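Long-range contact in beta-galactosidase (Bacillus circulans, PDB 4MAD), which probably cleaves terminal non-reducing beta-D-galactose residues off beta-D-galactosides by hydrolysis, as a family 35 glycoside hydrolase: residues A[52-66]-A[90-104]. Residues are numbered along the deposited sequence; the frame is centred on the assembly and turned at random.
Sequences LLKLKACGFNTVETY and FIKTAEKVGLHVIVR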
ATOM      1  N   LEU A  52      17.714   6.033   4.799  1.00 17.56           N
ATOM      2  CA  LEU A  52      17.743   7.194   5.659  1.00 18.67           C
ATOM      3  C   LEU A  52      19.037   7.993   5.503  1.00 18.13           C
ATOM      4  O   LEU A  52      18.999   9.147   5.470  1.00 17.16           O
ATOM      5  CB  LEU A  52      17.522   6.818   7.118  1.00 18.33           C
ATOM      6  CG  LEU A  52      16.131   6.279   7.351  1.00 18.87           C
ATOM      7  CD1 LEU A  52      15.965   5.529   8.586  1.00 16.68           C
ATOM      8  CD2 LEU A  52      15.155   7.392   7.244  1.00 19.00           C
ATOM      9  N   LEU A  53      20.157   7.307   5.359  1.00 18.30           N
ATOM     10  CA  LEU A  53      21.425   7.950   5.164  1.00 17.73           C
ATOM     11  C   LEU A  53      21.400   8.765   3.888  1.00 18.87           C
ATOM     12  O   LEU A  53      21.950   9.840   3.824  1.00 19.46           O
ATOM     13  CB  LEU A  53      22.509   6.892   5.068  1.00 18.84           C
ATOM     14  CG  LEU A  53      22.980   6.300   6.372  1.00 18.63           C
ATOM     15  CD1 LEU A  53      23.829   5.182   6.174  1.00 22.28           C
ATOM     16  CD2 LEU A  53      23.627   7.282   7.207  1.00 22.83           C
ATOM     17  N   LYS A  54      20.754   8.209   2.880  1.00 18.05           N
ATOM     18  CA  LYS A  54      20.583   8.903   1.609  1.00 15.56           C
ATOM     19  C   LYS A  54      19.740  10.188   1.722  1.00 18.03           C
ATOM     20  O   LYS A  54      20.059  11.201   1.188  1.00 20.10           O
ATOM     21  CB  LYS A  54      20.047   7.979   0.530  1.00 14.16           C
ATOM     22  CG  LYS A  54      21.078   6.989   0.033  1.00 14.56           C
ATOM     23  CD  LYS A  54      20.570   5.750  -0.641  1.00 15.85           C
ATOM     24  CE  LYS A  54      21.666   4.991  -1.267  1.00 18.92           C
ATOM     25  NZ  LYS A  54      21.358   3.694  -1.753  1.00 21.36           N
ATOM     26  N   LEU A  55      18.669  10.129   2.456  1.00 18.07           N
ATOM     27  CA  LEU A  55      17.872  11.312   2.645  1.00 19.56           C
ATOM     28  C   LEU A  55      18.658  12.389   3.403  1.00 17.74           C
ATOM     29  O   LEU A  55      18.662  13.509   3.047  1.00 17.15           O
ATOM     30  CB  LEU A  55      16.585  10.980   3.376  1.00 20.74           C
ATOM     31  CG  LEU A  55      15.670   9.913   2.769  1.00 24.91           C
ATOM     32  CD1 LEU A  55      14.373   9.900   3.517  1.00 25.20           C
ATOM     33  CD2 LEU A  55      15.447  10.143   1.350  1.00 24.53           C
ATOM     34  N   LYS A  56      19.371  11.984   4.426  1.00 19.60           N
ATOM     35  CA  LYS A  56      20.104  12.946   5.191  1.00 20.06           C
ATOM     36  C   LYS A  56      21.097  13.573   4.273  1.00 20.46           C
ATOM     37  O   LYS A  56      21.261  14.721   4.302  1.00 21.23           O
ATOM     38  CB  LYS A  56      20.793  12.296   6.367  1.00 20.45           C
ATOM     39  CG  LYS A  56      21.669  13.197   7.109  1.00 20.91           C
ATOM     40  CD  LYS A  56      20.945  14.113   7.972  1.00 24.65           C
ATOM     41  CE  LYS A  56      21.757  14.581   9.177  1.00 32.66           C
ATOM     42  NZ  LYS A  56      21.225  15.782   9.789  1.00 32.86           N
ATOM     43  N   ALA A  57      21.735  12.796   3.432  1.00 19.64           N
ATOM     44  CA  ALA A  57      22.720  13.280   2.498  1.00 19.73           C
ATOM     45  C   ALA A  57      22.124  14.292   1.525  1.00 22.79           C
ATOM     46  O   ALA A  57      22.782  15.193   1.107  1.00 24.27           O
ATOM     47  CB  ALA A  57      23.318  12.171   1.772  1.00 20.06           C
ATOM     48  N   CYS A  58      20.878  14.123   1.162  1.00 21.12           N
ATOM     49  CA  CYS A  58      20.265  15.037   0.226  1.00 19.49           C
ATOM     50  C   CYS A  58      20.109  16.406   0.832  1.00 20.05           C
ATOM     51  O   CYS A  58      19.954  17.348   0.147  1.00 22.25           O
ATOM     52  CB  CYS A  58      18.950  14.533  -0.259  1.00 17.80           C
ATOM     53  SG  CYS A  58      18.279  15.305  -1.685  1.00 24.61           S
ATOM     54  N   GLY A  59      20.168  16.481   2.143  1.00 20.50           N
ATOM     55  CA  GLY A  59      19.880  17.682   2.860  1.00 17.92           C
ATOM     56  C   GLY A  59      18.598  17.846   3.631  1.00 17.83           C
ATOM     57  O   GLY A  59      18.409  18.879   4.186  1.00 18.00           O
ATOM     58  N   PHE A  60      17.782  16.807   3.691  1.00 15.13           N
ATOM     59  CA  PHE A  60      16.672  16.800   4.560  1.00 15.46           C
ATOM     60  C   PHE A  60      17.127  16.846   5.994  1.00 18.02           C
ATOM     61  O   PHE A  60      18.156  16.337   6.307  1.00 19.74           O
ATOM     62  CB  PHE A  60      15.894  15.537   4.304  1.00 14.10           C
ATOM     63  CG  PHE A  60      15.244  15.522   2.963  1.00 16.00           C
ATOM     64  CD1 PHE A  60      14.168  16.299   2.714  1.00 17.62           C
ATOM     65  CD2 PHE A  60      15.764  14.803   1.944  1.00 17.69           C
ATOM     66  CE1 PHE A  60      13.590  16.313   1.488  1.00 16.31           C
ATOM     67  CE2 PHE A  60      15.184  14.831   0.736  1.00 24.51           C
ATOM     68  CZ  PHE A  60      14.121  15.612   0.510  1.00 20.48           C
ATOM     69  N   ASN A  61      16.352  17.516   6.825  1.00 17.02           N
ATOM     70  CA  ASN A  61      16.575  17.494   8.245  1.00 17.25           C
ATOM     71  C   ASN A  61      15.561  16.633   8.994  1.00 19.29           C
ATOM     72  O   ASN A  61      15.732  16.404  10.140  1.00 19.03           O
ATOM     73  CB  ASN A  61      16.673  18.873   8.844  1.00 19.26           C
ATOM     74  CG  ASN A  61      15.445  19.751   8.581  1.00 25.05           C
ATOM     75  OD1 ASN A  61      14.379  19.308   8.272  1.00 19.52           O
ATOM     76  ND2 ASN A  61      15.664  21.029   8.681  1.00 24.78           N
ATOM     77  N   THR A  62      14.563  16.128   8.280  1.00 16.16           N
ATOM     78  CA  THR A  62      13.466  15.420   8.853  1.00 17.61           C
ATOM     79  C   THR A  62      13.035  14.282   7.920  1.00 17.64           C
ATOM     80  O   THR A  62      13.162  14.415   6.749  1.00 16.46           O
ATOM     81  CB  THR A  62      12.326  16.405   9.055  1.00 16.28           C
ATOM     82  OG1 THR A  62      12.780  17.542   9.764  1.00 21.37           O
ATOM     83  CG2 THR A  62      11.208  15.768   9.783  1.00 18.32           C
ATOM     84  N   VAL A  63      12.521  13.199   8.490  1.00 17.66           N
ATOM     85  CA  VAL A  63      11.873  12.138   7.752  1.00 18.66           C
ATOM     86  C   VAL A  63      10.455  12.007   8.318  1.00 18.71           C
ATOM     87  O   VAL A  63      10.240  12.221   9.455  1.00 15.50           O
ATOM     88  CB  VAL A  63      12.592  10.770   7.820  1.00 18.23           C
ATOM     89  CG1 VAL A  63      12.679  10.250   9.204  1.00 17.10           C
ATOM     90  CG2 VAL A  63      11.926   9.788   6.951  1.00 15.52           C
ATOM     91  N   GLU A  64       9.508  11.701   7.440  1.00 17.61           N
ATOM     92  CA  GLU A  64       8.141  11.618   7.794  1.00 16.72           C
ATOM     93  C   GLU A  64       7.610  10.273   7.362  1.00 16.58           C
ATOM     94  O   GLU A  64       7.843   9.879   6.273  1.00 16.42           O
ATOM     95  CB  GLU A  64       7.342  12.720   7.119  1.00 18.36           C
ATOM     96  CG  GLU A  64       5.868  12.653   7.280  1.00 21.56           C
ATOM     97  CD  GLU A  64       5.236  11.749   6.232  1.00 24.82           C
ATOM     98  OE1 GLU A  64       5.452  11.956   5.049  1.00 22.87           O
ATOM     99  OE2 GLU A  64       4.550  10.829   6.642  1.00 26.86           O
ATOM    100  N   THR A  65       6.877   9.614   8.241  1.00 14.38           N
ATOM    101  CA  THR A  65       6.241   8.387   7.886  1.00 14.33           C
ATOM    102  C   THR A  65       4.822   8.314   8.399  1.00 16.11           C
ATOM    103  O   THR A  65       4.538   8.780   9.431  1.00 17.56           O
ATOM    104  CB  THR A  65       6.993   7.172   8.421  1.00 16.12           C
ATOM    105  OG1 THR A  65       6.430   5.973   7.906  1.00 16.37           O
ATOM    106  CG2 THR A  65       6.930   7.155   9.912  1.00 16.28           C
ATOM    107  N   TYR A  66       3.958   7.678   7.636  1.00 15.15           N
ATOM    108  CA  TYR A  66       2.683   7.228   8.113  1.00 16.70           C
ATOM    109  C   TYR A  66       2.871   6.021   9.018  1.00 16.56           C
ATOM    110  O   TYR A  66       3.915   5.459   9.028  1.00 17.32           O
ATOM    111  CB  TYR A  66       1.796   6.770   6.971  1.00 16.65           C
ATOM    112  CG  TYR A  66       1.141   7.824   6.145  1.00 13.63           C
ATOM    113  CD1 TYR A  66       0.301   8.749   6.687  1.00 14.56           C
ATOM    114  CD2 TYR A  66       1.294   7.829   4.784  1.00 18.74           C
ATOM    115  CE1 TYR A  66      -0.322   9.685   5.888  1.00 20.12           C
ATOM    116  CE2 TYR A  66       0.692   8.734   4.021  1.00 18.16           C
ATOM    117  CZ  TYR A  66      -0.130   9.675   4.555  1.00 20.10           C
ATOM    118  OH  TYR A  66      -0.725  10.605   3.753  1.00 19.15           O
ATOM    119  N   PHE A  90      12.666   1.636  13.183  1.00 17.78           N
ATOM    120  CA  PHE A  90      12.808   2.535  12.074  1.00 15.55           C
ATOM    121  C   PHE A  90      13.079   3.929  12.583  1.00 17.02           C
ATOM    122  O   PHE A  90      13.993   4.570  12.161  1.00 15.62           O
ATOM    123  CB  PHE A  90      11.540   2.513  11.228  1.00 16.12           C
ATOM    124  CG  PHE A  90      11.491   3.596  10.186  1.00 16.71           C
ATOM    125  CD1 PHE A  90      12.167   3.481   9.032  1.00 20.07           C
ATOM    126  CD2 PHE A  90      10.744   4.711  10.364  1.00 18.64           C
ATOM    127  CE1 PHE A  90      12.129   4.444   8.108  1.00 14.69           C
ATOM    128  CE2 PHE A  90      10.715   5.675   9.430  1.00 15.20           C
ATOM    129  CZ  PHE A  90      11.387   5.539   8.324  1.00 19.63           C
ATOM    130  N   ILE A  91      12.267   4.350  13.540  1.00 14.57           N
ATOM    131  CA  ILE A  91      12.439   5.656  14.109  1.00 17.77           C
ATOM    132  C   ILE A  91      13.791   5.874  14.844  1.00 17.71           C
ATOM    133  O   ILE A  91      14.420   6.856  14.676  1.00 18.34           O
ATOM    134  CB  ILE A  91      11.267   6.013  15.014  1.00 16.62           C
ATOM    135  CG1 ILE A  91       9.978   6.043  14.180  1.00 18.03           C
ATOM    136  CG2 ILE A  91      11.533   7.306  15.735  1.00 18.38           C
ATOM    137  CD1 ILE A  91       8.805   6.409  14.932  1.00 24.79           C
ATOM    138  N   LYS A  92      14.226   4.896  15.585  1.00 20.85           N
ATOM    139  CA  LYS A  92      15.557   4.934  16.179  1.00 22.91           C
ATOM    140  C   LYS A  92      16.631   5.024  15.117  1.00 22.57           C
ATOM    141  O   LYS A  92      17.616   5.609  15.333  1.00 21.97           O
ATOM    142  CB  LYS A  92      15.802   3.737  17.044  1.00 24.26           C
ATOM    143  CG  LYS A  92      15.139   3.836  18.346  1.00 30.90           C
ATOM    144  CD  LYS A  92      15.224   2.535  19.072  1.00 34.16           C
ATOM    145  CE  LYS A  92      14.889   2.709  20.481  1.00 41.70           C
ATOM    146  NZ  LYS A  92      15.262   1.518  21.201  1.00 48.29           N
ATOM    147  N   THR A  93      16.403   4.424  13.971  1.00 22.58           N
ATOM    148  CA  THR A  93      17.346   4.524  12.896  1.00 21.73           C
ATOM    149  C   THR A  93      17.481   5.958  12.377  1.00 21.30           C
ATOM    150  O   THR A  93      18.548   6.419  12.097  1.00 21.30           O
ATOM    151  CB  THR A  93      17.099   3.516  11.786  1.00 21.52           C
ATOM    152  OG1 THR A  93      16.978   2.221  12.344  1.00 23.78           O
ATOM    153  CG2 THR A  93      18.219   3.529  10.766  1.00 16.59           C
ATOM    154  N   ALA A  94      16.353   6.632  12.271  1.00 21.07           N
ATOM    155  CA  ALA A  94      16.309   8.018  11.828  1.00 20.67           C
ATOM    156  C   ALA A  94      17.077   8.870  12.835  1.00 21.01           C
ATOM    157  O   ALA A  94      17.919   9.639  12.498  1.00 21.00           O
ATOM    158  CB  ALA A  94      14.899   8.482  11.711  1.00 19.25           C
ATOM    159  N   GLU A  95      16.815   8.619  14.085  1.00 20.79           N
ATOM    160  CA  GLU A  95      17.540   9.323  15.110  1.00 25.60           C
ATOM    161  C   GLU A  95      19.046   9.087  15.005  1.00 24.10           C
ATOM    162  O   GLU A  95      19.770   9.986  15.086  1.00 25.55           O
ATOM    163  CB  GLU A  95      17.066   8.899  16.472  1.00 25.07           C
ATOM    164  CG  GLU A  95      17.735   9.639  17.568  1.00 30.90           C
ATOM    165  CD  GLU A  95      17.261   9.222  18.922  1.00 38.24           C
ATOM    166  OE1 GLU A  95      17.349   8.040  19.205  1.00 38.31           O
ATOM    167  OE2 GLU A  95      16.832  10.064  19.701  1.00 36.36           O
ATOM    168  N   LYS A  96      19.481   7.880  14.763  1.00 25.33           N
ATOM    169  CA  LYS A  96      20.910   7.576  14.666  1.00 26.03           C
ATOM    170  C   LYS A  96      21.597   8.328  13.521  1.00 26.85           C
ATOM    171  O   LYS A  96      22.716   8.759  13.594  1.00 24.15           O
ATOM    172  CB  LYS A  96      21.033   6.094  14.449  1.00 24.59           C
ATOM    173  CG  LYS A  96      22.368   5.591  14.268  1.00 32.36           C
ATOM    174  CD  LYS A  96      22.441   4.109  13.872  1.00 36.28           C
ATOM    175  CE  LYS A  96      23.645   3.866  12.958  1.00 44.68           C
ATOM    176  NZ  LYS A  96      24.184   2.471  12.896  1.00 36.09           N
ATOM    177  N   VAL A  97      20.852   8.437  12.444  1.00 22.57           N
ATOM    178  CA  VAL A  97      21.324   9.037  11.244  1.00 23.81           C
ATOM    179  C   VAL A  97      21.225  10.534  11.363  1.00 24.14           C
ATOM    180  O   VAL A  97      21.779  11.226  10.579  1.00 25.95           O
ATOM    181  CB  VAL A  97      20.487   8.547  10.060  1.00 24.38           C
ATOM    182  CG1 VAL A  97      20.474   9.496   8.968  1.00 27.83           C
ATOM    183  CG2 VAL A  97      20.924   7.212   9.638  1.00 25.83           C
ATOM    184  N   GLY A  98      20.556  11.011  12.395  1.00 21.33           N
ATOM    185  CA  GLY A  98      20.437  12.420  12.599  1.00 23.51           C
ATOM    186  C   GLY A  98      19.281  13.164  11.964  1.00 24.11           C
ATOM    187  O   GLY A  98      19.445  14.299  11.626  1.00 25.44           O
ATOM    188  N   LEU A  99      18.131  12.535  11.851  1.00 20.60           N
ATOM    189  CA  LEU A  99      16.958  13.196  11.316  1.00 19.81           C
ATOM    190  C   LEU A  99      15.907  13.414  12.393  1.00 18.79           C
ATOM    191  O   LEU A  99      15.676  12.576  13.187  1.00 21.34           O
ATOM    192  CB  LEU A  99      16.327  12.393  10.190  1.00 14.84           C
ATOM    193  CG  LEU A  99      17.204  12.143   8.988  1.00 17.77           C
ATOM    194  CD1 LEU A  99      16.811  10.936   8.209  1.00 18.64           C
ATOM    195  CD2 LEU A  99      17.149  13.295   8.143  1.00 18.99           C
ATOM    196  N   HIS A 100      15.261  14.551  12.350  1.00 16.25           N
ATOM    197  CA  HIS A 100      14.032  14.695  13.085  1.00 17.96           C
ATOM    198  C   HIS A 100      12.998  13.783  12.455  1.00 17.42           C
ATOM    199  O   HIS A 100      13.126  13.390  11.349  1.00 17.86           O
ATOM    200  CB  HIS A 100      13.501  16.099  13.037  1.00 16.89           C
ATOM    201  CG  HIS A 100      14.451  17.111  13.521  1.00 21.85           C
ATOM    202  ND1 HIS A 100      15.012  17.048  14.766  1.00 22.60           N
ATOM    203  CD2 HIS A 100      14.978  18.196  12.918  1.00 24.29           C
ATOM    204  CE1 HIS A 100      15.840  18.055  14.918  1.00 25.69           C
ATOM    205  NE2 HIS A 100      15.841  18.769  13.812  1.00 27.86           N
ATOM    206  N   VAL A 101      11.989  13.464  13.225  1.00 18.41           N
ATOM    207  CA  VAL A 101      10.898  12.616  12.740  1.00 18.85           C
ATOM    208  C   VAL A 101       9.471  13.205  12.888  1.00 18.94           C
ATOM    209  O   VAL A 101       9.117  13.673  13.894  1.00 18.15           O
ATOM    210  CB  VAL A 101      10.936  11.269  13.435  1.00 19.76           C
ATOM    211  CG1 VAL A 101       9.768  10.416  13.027  1.00 20.16           C
ATOM    212  CG2 VAL A 101      12.211  10.575  13.130  1.00 17.74           C
ATOM    213  N   ILE A 102       8.678  13.123  11.835  1.00 18.90           N
ATOM    214  CA  ILE A 102       7.276  13.460  11.875  1.00 18.52           C
ATOM    215  C   ILE A 102       6.537  12.144  11.683  1.00 14.89           C
ATOM    216  O   ILE A 102       6.895  11.396  10.854  1.00 14.24           O
ATOM    217  CB  ILE A 102       6.894  14.413  10.764  1.00 20.51           C
ATOM    218  CG1 ILE A 102       7.531  15.786  10.982  1.00 23.66           C
ATOM    219  CG2 ILE A 102       5.431  14.591  10.698  1.00 20.51           C
ATOM    220  CD1 ILE A 102       7.351  16.734   9.880  1.00 22.40           C
ATOM    221  N   VAL A 103       5.551  11.887  12.517  1.00 14.07           N
ATOM    222  CA  VAL A 103       4.769  10.672  12.454  1.00 15.77           C
ATOM    223  C   VAL A 103       3.344  11.076  12.096  1.00 16.92           C
ATOM    224  O   VAL A 103       2.836  11.987  12.643  1.00 18.18           O
ATOM    225  CB  VAL A 103       4.750   9.959  13.766  1.00 16.13           C
ATOM    226  CG1 VAL A 103       3.932   8.750  13.687  1.00 19.57           C
ATOM    227  CG2 VAL A 103       6.068   9.578  14.144  1.00 18.71           C
ATOM    228  N   ARG A 104       2.752  10.328  11.274  1.00 16.37           N
ATOM    229  CA  ARG A 104       1.469  10.662  10.764  1.00 14.25           C
ATOM    230  C   ARG A 104       0.541   9.459  11.046  1.00 15.41           C
ATOM    231  O   ARG A 104       0.497   8.551  10.305  1.00 18.79           O
ATOM    232  CB  ARG A 104       1.522  10.982   9.268  1.00 20.00           C
ATOM    233  CG  ARG A 104       2.330  12.222   8.928  1.00 20.00           C
ATOM    234  CD  ARG A 104       2.464  12.486   7.436  1.00 20.00           C
ATOM    235  NE  ARG A 104       1.174  12.767   6.812  1.00 20.00           N
ATOM    236  CZ  ARG A 104       0.995  12.918   5.508  1.00 20.00           C
ATOM    237  NH1 ARG A 104       2.025  12.812   4.678  1.00 20.00           N
ATOM    238  NH2 ARG A 104      -0.215  13.172   5.026  1.00 20.00           N
TER
HETATM  239  O   HOH W   1      18.023  16.880  11.667  1.00 28.10           O
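Tyr66 lays its ring obliquely against one face of the Arg104 guanidinium, CE1 sitting 3.4 Å over that plane, nearer its border than its centre, while Glu64 meets the same group at its edge. The His100 ring has a water over one face and Thr62 OG1 in plane at its edge. Tyr66 and Arg104 sit at the C-terminal ends of two neighbouring parallel strands, 62-66 and 100-104, on the face turned to the inside of the (beta/alpha)8 barrel. Bending at chi2 (-85°) turns the Glu64 carboxylate toward the arginine, and OE1 makes a long salt bridge to Arg104 NH1 at 3.6 Å; Asn283 holds OE1 as well. Arg104 NH2 pairs with Glu247, the predicted nucleophile, and Tyr66 OH bonds to Asn170, so the strand ends line the probable active site. Between the strands five backbone hydrogen bonds run from Asn61 to Arg104; in one, Ile102 N reaches Val63 O at 3.0 Å.

The opposite side of the sheet, with Val63 and Thr65, faces helix 90-97. Val63 CG1 meets Ala94 CB at 3.8 Å. Leu52 packs as a knob among Phe90, Thr93, Ala94 and Val97, joining helical segments 52-58 and 90-97, whose axes cross at -40°. Both helices end in Schellman motifs, at Gly59 and Gly98. At the N-terminal end of the strands the same water donates to Asn61 O and Gly98 O, and Lys56 NZ also bonds Gly98 O, 3.0 Å away and from above the carbonyl plane.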